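Protein CPn_0803/CP_1068/CPj0803/CpB0832 (Chlamydophila pneumoniae, PDB 3Q9D) is of unknown function but may be connected with the needle tip of the chlamydial type III secretion system. Local coordinates at residues 64-67 against 68-72; 87-90 against 91-95. All blocks are in the same frame, centred on the assembly; numbering follows the deposited sequence. Where two conformers were deposited one is given.

Contact 1: residues 64-67 against 68-72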
ATOM      1  N   THR A  64      -5.851 -14.924  -7.318  1.00 21.14           N
ATOM      2  CA  THR A  64      -5.373 -13.658  -6.739  1.00 20.18           C
ATOM      3  C   THR A  64      -4.653 -13.914  -5.406  1.00 24.17           C
ATOM      4  O   THR A  64      -4.789 -15.007  -4.840  1.00 21.14           O
ATOM      5  CB  THR A  64      -6.554 -12.718  -6.474  1.00 25.06           C
ATOM      6  OG1 THR A  64      -7.560 -13.455  -5.777  1.00 21.75           O
ATOM      7  CG2 THR A  64      -7.145 -12.206  -7.792  1.00 19.19           C
ATOM      8  N   PRO A  65      -3.922 -12.906  -4.876  1.00 22.99           N
ATOM      9  CA  PRO A  65      -3.205 -13.107  -3.610  1.00 24.57           C
ATOM     10  C   PRO A  65      -4.120 -13.640  -2.509  1.00 26.94           C
ATOM     11  O   PRO A  65      -5.268 -13.206  -2.416  1.00 25.97           O
ATOM     12  CB  PRO A  65      -2.724 -11.699  -3.258  1.00 31.09           C
ATOM     13  CG  PRO A  65      -2.528 -11.043  -4.591  1.00 28.33           C
ATOM     14  CD  PRO A  65      -3.674 -11.562  -5.438  1.00 20.58           C
ATOM     15  N   ILE A  66      -3.646 -14.598  -1.719  1.00 21.92           N
ATOM     16  CA  ILE A  66      -4.404 -15.009  -0.535  1.00 18.97           C
ATOM     17  C   ILE A  66      -4.496 -13.810   0.409  1.00 25.22           C
ATOM     18  O   ILE A  66      -3.524 -13.095   0.596  1.00 21.20           O
ATOM     19  CB  ILE A  66      -3.736 -16.202   0.198  1.00 22.82           C
ATOM     20  CG1 ILE A  66      -3.747 -17.431  -0.710  1.00 22.32           C
ATOM     21  CG2 ILE A  66      -4.458 -16.541   1.505  1.00 20.76           C
ATOM     22  CD1 ILE A  66      -3.040 -18.651  -0.107  1.00 21.79           C
ATOM     23  N   GLY A  67      -5.666 -13.595   0.997  1.00 22.77           N
ATOM     24  CA  GLY A  67      -5.840 -12.548   1.990  1.00 20.78           C
ATOM     25  C   GLY A  67      -6.616 -13.075   3.181  1.00 17.20           C
ATOM     26  O   GLY A  67      -6.804 -14.288   3.357  1.00 17.02           O
ATOM     27  N   TYR A  68      -7.104 -12.154   3.995  1.00 16.13           N
ATOM     28  CA  TYR A  68      -7.731 -12.501   5.255  1.00 13.99           C
ATOM     29  C   TYR A  68      -9.143 -12.991   5.029  1.00 17.14           C
ATOM     30  O   TYR A  68      -9.741 -13.560   5.926  1.00 19.60           O
ATOM     31  CB  TYR A  68      -7.700 -11.287   6.229  1.00 16.07           C
ATOM     32  CG  TYR A  68      -6.290 -11.018   6.723  1.00 17.25           C
ATOM     33  CD1 TYR A  68      -5.878 -11.447   7.983  1.00 15.13           C
ATOM     34  CD2 TYR A  68      -5.357 -10.403   5.903  1.00 20.19           C
ATOM     35  CE1 TYR A  68      -4.584 -11.231   8.428  1.00 22.73           C
ATOM     36  CE2 TYR A  68      -4.053 -10.168   6.345  1.00 19.52           C
ATOM     37  CZ  TYR A  68      -3.678 -10.593   7.608  1.00 23.87           C
ATOM     38  OH  TYR A  68      -2.389 -10.397   8.051  1.00 25.46           O
ATOM     39  N   THR A  69      -9.686 -12.781   3.837  1.00 17.09           N
ATOM     40  CA  THR A  69     -11.020 -13.296   3.581  1.00 13.89           C
ATOM     41  C   THR A  69     -11.020 -14.658   2.853  1.00 14.49           C
ATOM     42  O   THR A  69     -12.085 -15.250   2.648  1.00 17.78           O
ATOM     43  CB  THR A  69     -11.863 -12.343   2.706  1.00 16.95           C
ATOM     44  OG1 THR A  69     -11.229 -12.195   1.435  1.00 21.13           O
ATOM     45  CG2 THR A  69     -12.043 -10.966   3.368  1.00 23.88           C
ATOM     46  N   THR A  70      -9.848 -15.109   2.436  1.00 16.06           N
ATOM     47  CA  THR A  70      -9.744 -16.227   1.498  1.00 17.02           C
ATOM     48  C   THR A  70     -10.210 -17.558   2.100  1.00 17.79           C
ATOM     49  O   THR A  70     -10.884 -18.355   1.420  1.00 16.95           O
ATOM     50  CB  THR A  70      -8.315 -16.373   0.970  1.00 17.42           C
ATOM     51  OG1 THR A  70      -7.926 -15.150   0.340  1.00 17.00           O
ATOM     52  CG2 THR A  70      -8.202 -17.563  -0.048  1.00 17.45           C
ATOM     53  N   PHE A  71      -9.892 -17.802   3.365  1.00 17.76           N
ATOM     54  CA  PHE A  71     -10.379 -19.043   3.959  1.00 17.53           C
ATOM     55  C   PHE A  71     -11.900 -19.073   4.020  1.00 18.51           C
ATOM     56  O   PHE A  71     -12.542 -20.073   3.687  1.00 17.90           O
ATOM     57  CB  PHE A  71      -9.813 -19.288   5.359  1.00 18.84           C
ATOM     58  CG  PHE A  71     -10.247 -20.609   5.915  1.00 24.12           C
ATOM     59  CD1 PHE A  71      -9.740 -21.783   5.384  1.00 21.94           C
ATOM     60  CD2 PHE A  71     -11.218 -20.682   6.891  1.00 23.64           C
ATOM     61  CE1 PHE A  71     -10.148 -23.022   5.872  1.00 27.17           C
ATOM     62  CE2 PHE A  71     -11.651 -21.920   7.385  1.00 23.63           C
ATOM     63  CZ  PHE A  71     -11.123 -23.087   6.867  1.00 26.61           C
ATOM     64  N   ARG A  72     -12.499 -17.956   4.408  1.00 17.95           N
ATOM     65  CA  ARG A  72     -13.950 -17.886   4.412  1.00 15.90           C
ATOM     66  C   ARG A  72     -14.540 -17.970   3.011  1.00 19.95           C
ATOM     67  O   ARG A  72     -15.623 -18.518   2.820  1.00 16.69           O
ATOM     68  CB  ARG A  72     -14.433 -16.636   5.165  1.00 17.05           C
ATOM     69  CG  ARG A  72     -14.603 -16.952   6.665  1.00 24.96           C
ATOM     70  CD  ARG A  72     -14.855 -15.728   7.510  1.00 41.74           C
ATOM     71  NE  ARG A  72     -13.708 -14.824   7.521  1.00 45.59           N
ATOM     72  CZ  ARG A  72     -13.474 -13.922   8.471  1.00 44.24           C
ATOM     73  NH1 ARG A  72     -14.308 -13.814   9.496  1.00 33.93           N
ATOM     74  NH2 ARG A  72     -12.401 -13.136   8.401  1.00 44.37           N
TER
HETATM   75  O   HOH W   1      -7.948 -13.555  -2.666  1.00 23.37           O
HETATM   76  O   HOH W   2      -8.003 -16.327   4.900  1.00 16.80           O

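Contact 2: residues 87-90 against 91-95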
ATOM      1  N   GLU A  87     -23.141 -33.470   4.641  1.00 30.33           N
ATOM      2  CA  GLU A  87     -22.239 -34.610   4.447  1.00 35.11           C
ATOM      3  C   GLU A  87     -21.299 -34.387   3.254  1.00 26.12           C
ATOM      4  O   GLU A  87     -20.160 -34.848   3.251  1.00 29.73           O
ATOM      5  CB  GLU A  87     -23.025 -35.910   4.264  1.00 44.06           C
ATOM      6  CG  GLU A  87     -24.108 -35.832   3.207  1.00 61.98           C
ATOM      7  CD  GLU A  87     -25.448 -35.363   3.769  1.00 78.12           C
ATOM      8  OE1 GLU A  87     -25.482 -34.359   4.523  1.00 70.98           O
ATOM      9  OE2 GLU A  87     -26.470 -36.015   3.455  1.00 87.79           O
ATOM     10  N   ILE A  88     -21.781 -33.671   2.250  1.00 23.72           N
ATOM     11  CA  ILE A  88     -20.962 -33.362   1.070  1.00 23.93           C
ATOM     12  C   ILE A  88     -19.952 -32.263   1.413  1.00 23.30           C
ATOM     13  O   ILE A  88     -18.783 -32.371   1.079  1.00 25.70           O
ATOM     14  CB  ILE A  88     -21.825 -32.939  -0.114  1.00 29.02           C
ATOM     15  CG1 ILE A  88     -22.646 -34.124  -0.628  1.00 37.44           C
ATOM     16  CG2 ILE A  88     -20.964 -32.368  -1.247  1.00 22.80           C
ATOM     17  CD1 ILE A  88     -23.650 -33.711  -1.678  1.00 47.87           C
ATOM     18  N   ALA A  89     -20.411 -31.214   2.094  1.00 22.87           N
ATOM     19  CA  ALA A  89     -19.502 -30.189   2.593  1.00 25.32           C
ATOM     20  C   ALA A  89     -18.370 -30.815   3.411  1.00 22.93           C
ATOM     21  O   ALA A  89     -17.190 -30.501   3.203  1.00 24.08           O
ATOM     22  CB  ALA A  89     -20.261 -29.158   3.430  1.00 25.55           C
ATOM     23  N   ASN A  90     -18.722 -31.679   4.363  1.00 18.78           N
ATOM     24  CA  ASN A  90     -17.704 -32.291   5.212  1.00 20.05           C
ATOM     25  C   ASN A  90     -16.749 -33.183   4.427  1.00 21.75           C
ATOM     26  O   ASN A  90     -15.568 -33.264   4.747  1.00 23.65           O
ATOM     27  CB  ASN A  90     -18.337 -33.080   6.359  1.00 23.46           C
ATOM     28  CG  ASN A  90     -18.964 -32.174   7.396  1.00 24.98           C
ATOM     29  OD1 ASN A  90     -18.668 -30.973   7.450  1.00 25.80           O
ATOM     30  ND2 ASN A  90     -19.820 -32.739   8.231  1.00 28.31           N
ATOM     31  N   PHE A  91     -17.267 -33.850   3.407  1.00 21.62           N
ATOM     32  CA  PHE A  91     -16.414 -34.678   2.566  1.00 29.17           C
ATOM     33  C   PHE A  91     -15.319 -33.807   1.955  1.00 25.79           C
ATOM     34  O   PHE A  91     -14.138 -34.147   2.017  1.00 18.50           O
ATOM     35  CB  PHE A  91     -17.229 -35.351   1.465  1.00 26.36           C
ATOM     36  CG  PHE A  91     -16.389 -36.093   0.466  1.00 30.91           C
ATOM     37  CD1 PHE A  91     -15.704 -37.238   0.837  1.00 36.12           C
ATOM     38  CD2 PHE A  91     -16.283 -35.647  -0.839  1.00 35.57           C
ATOM     39  CE1 PHE A  91     -14.922 -37.929  -0.073  1.00 35.29           C
ATOM     40  CE2 PHE A  91     -15.508 -36.338  -1.760  1.00 40.75           C
ATOM     41  CZ  PHE A  91     -14.825 -37.481  -1.368  1.00 36.32           C
ATOM     42  N   PHE A  92     -15.708 -32.677   1.375  1.00 20.42           N
ATOM     43  CA  PHE A  92     -14.721 -31.800   0.739  1.00 22.54           C
ATOM     44  C   PHE A  92     -13.800 -31.078   1.716  1.00 20.02           C
ATOM     45  O   PHE A  92     -12.622 -30.865   1.420  1.00 18.77           O
ATOM     46  CB  PHE A  92     -15.395 -30.820  -0.228  1.00 24.33           C
ATOM     47  CG  PHE A  92     -15.828 -31.463  -1.523  1.00 24.83           C
ATOM     48  CD1 PHE A  92     -14.885 -32.039  -2.369  1.00 32.21           C
ATOM     49  CD2 PHE A  92     -17.163 -31.487  -1.895  1.00 29.81           C
ATOM     50  CE1 PHE A  92     -15.270 -32.640  -3.564  1.00 31.77           C
ATOM     51  CE2 PHE A  92     -17.561 -32.080  -3.079  1.00 33.56           C
ATOM     52  CZ  PHE A  92     -16.616 -32.658  -3.917  1.00 36.19           C
ATOM     53  N   PHE A  93     -14.320 -30.708   2.890  1.00 17.80           N
ATOM     54  CA  PHE A  93     -13.470 -30.120   3.933  1.00 19.10           C
ATOM     55  C   PHE A  93     -12.402 -31.114   4.429  1.00 21.53           C
ATOM     56  O   PHE A  93     -11.241 -30.758   4.555  1.00 21.17           O
ATOM     57  CB  PHE A  93     -14.308 -29.625   5.120  1.00 16.19           C
ATOM     58  CG  PHE A  93     -15.103 -28.362   4.825  1.00 25.14           C
ATOM     59  CD1 PHE A  93     -14.523 -27.299   4.131  1.00 19.46           C
ATOM     60  CD2 PHE A  93     -16.423 -28.245   5.237  1.00 20.13           C
ATOM     61  CE1 PHE A  93     -15.266 -26.110   3.863  1.00 16.60           C
ATOM     62  CE2 PHE A  93     -17.168 -27.076   4.975  1.00 20.53           C
ATOM     63  CZ  PHE A  93     -16.581 -26.017   4.278  1.00 22.80           C
ATOM     64  N   GLU A  94     -12.797 -32.344   4.734  1.00 21.36           N
ATOM     65  CA  GLU A  94     -11.810 -33.370   5.123  1.00 23.90           C
ATOM     66  C   GLU A  94     -10.771 -33.554   4.017  1.00 22.75           C
ATOM     67  O   GLU A  94      -9.560 -33.583   4.266  1.00 27.27           O
ATOM     68  CB  GLU A  94     -12.502 -34.708   5.367  1.00 34.53           C
ATOM     69  CG  GLU A  94     -13.408 -34.743   6.568  1.00 48.10           C
ATOM     70  CD  GLU A  94     -12.639 -34.692   7.875  1.00 60.71           C
ATOM     71  OE1 GLU A  94     -11.388 -34.647   7.836  1.00 56.74           O
ATOM     72  OE2 GLU A  94     -13.294 -34.707   8.941  1.00 67.72           O
ATOM     73  N   MET A  95     -11.252 -33.677   2.783  1.00 18.46           N
ATOM     74  CA  MET A  95     -10.372 -33.848   1.631  1.00 19.56           C
ATOM     75  C   MET A  95      -9.377 -32.684   1.489  1.00 19.77           C
ATOM     76  O   MET A  95      -8.149 -32.889   1.427  1.00 22.82           O
ATOM     77  CB  MET A  95     -11.202 -33.963   0.346  1.00 21.93           C
ATOM     78  CG  MET A  95     -10.352 -33.973  -0.922  1.00 18.15           C
ATOM     79  SD  MET A  95     -11.291 -33.674  -2.444  1.00 25.54           S
ATOM     80  CE  MET A  95     -12.637 -34.835  -2.217  1.00 31.94           C
TER

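Contact 1: residues 64-67 against 68-72
G67 and T70 hold each other across a type I beta turn that leads into helix 70-82. The amide of G67 gives its hydrogen to the threonine hydroxyl, N to OG1 2.8 Å, in a bond that is almost straight at 177°. The return bond runs from T70 N to G67 O and is longer, 3.3 Å, with the donor standing well above the carbonyl plane. T70 OG1 reaches back over the turn because it lies anti to its own carbonyl carbon (chi1 -58°). I66 CG2 meets T70 CB at 3.9 Å, with the T70 methyl slightly farther off, the two side chains crossing at about a right angle. Two waters extend the polar network. One donates to P65 O at 2.7 Å, bonds to T64 OG1 and makes a weak hydrogen bond to T70 OG1. The other donates to G67 O at 2.8 Å and accepts from F71 N at 2.8 Å, bridging a carbonyl and an amide four residues apart. Beyond the turn, E164 of a second subunit takes Y68 N and T69 OG1, D161 of the same chain takes Y68 OH, and I66 packs on helix 107-133. The turn is therefore probably held firmly: the G67 amide is spent on a hydroxyl, its carbonyl is shared between T70 N and water, and adjoining donors are used to bind another subunit.

Contact 2: residues 87-90 against 91-95
I88 and F92 run alongside each other in the same direction on one flank of helix 86-98, with CG2 of the isoleucine 3.9 Å from CE2 of the ring. One position on, F93 leans back along the helix toward A89: CE2 comes to 4.0 Å from A89 CB, while ring carbon CD2 approaches A89 O at 3.1 Å. N90 OD1 comes to 4.2 Å from F93 CD2, a loose approach to the rim of the ring almost within its plane, the amide turned 46° against the ring. F91 extends its ring with CG anti to the backbone N (chi1 173°), which sets CD2 centrally over one face of the F92 ring, 4.0 Å from its plane. E94 CG touches N90 O at 3.2 Å, and E94 OE1 bonds to N98. Underneath runs the regular i to i+4 backbone pattern, F92 N to I88 O, F93 N to A89 O and E94 N to N90 O among its bonds. The three rings point to different neighbours: F92 meets V50 and L54, F93 packs edge-to-face on F79, and F91 meets the loop at T102, Q103 and L105. With E87 and N90 exposed, this is an amphipathic helix: I88, A89, F92, F93 and M95 pack on helices 48-61, 70-82 and 107-133, as in an alpha-helical bundle, while F91 meets a loop.

How the contacts relate
The two contacts follow in series along the chain, their centres about 20 Å apart and their nearest atoms about 6 Å apart, without touching. Helix 70-82 connects them: contact 1 lies where the chain enters it, whereas V78, F79 and A82 farther along it pack against contact 2 on helix 86-98. Helix 107-133 is a second common neighbour, met by I66, F71 and R72 of contact 1 and by M95 of contact 2. The centre of contact 1 lies about 12 Å from that of the chain, that of contact 2 about 23 Å. Contact 1 touches two other subunits, with a salt bridge from R72 to D143 of the second; contact 2 touches no other chain of the assembly.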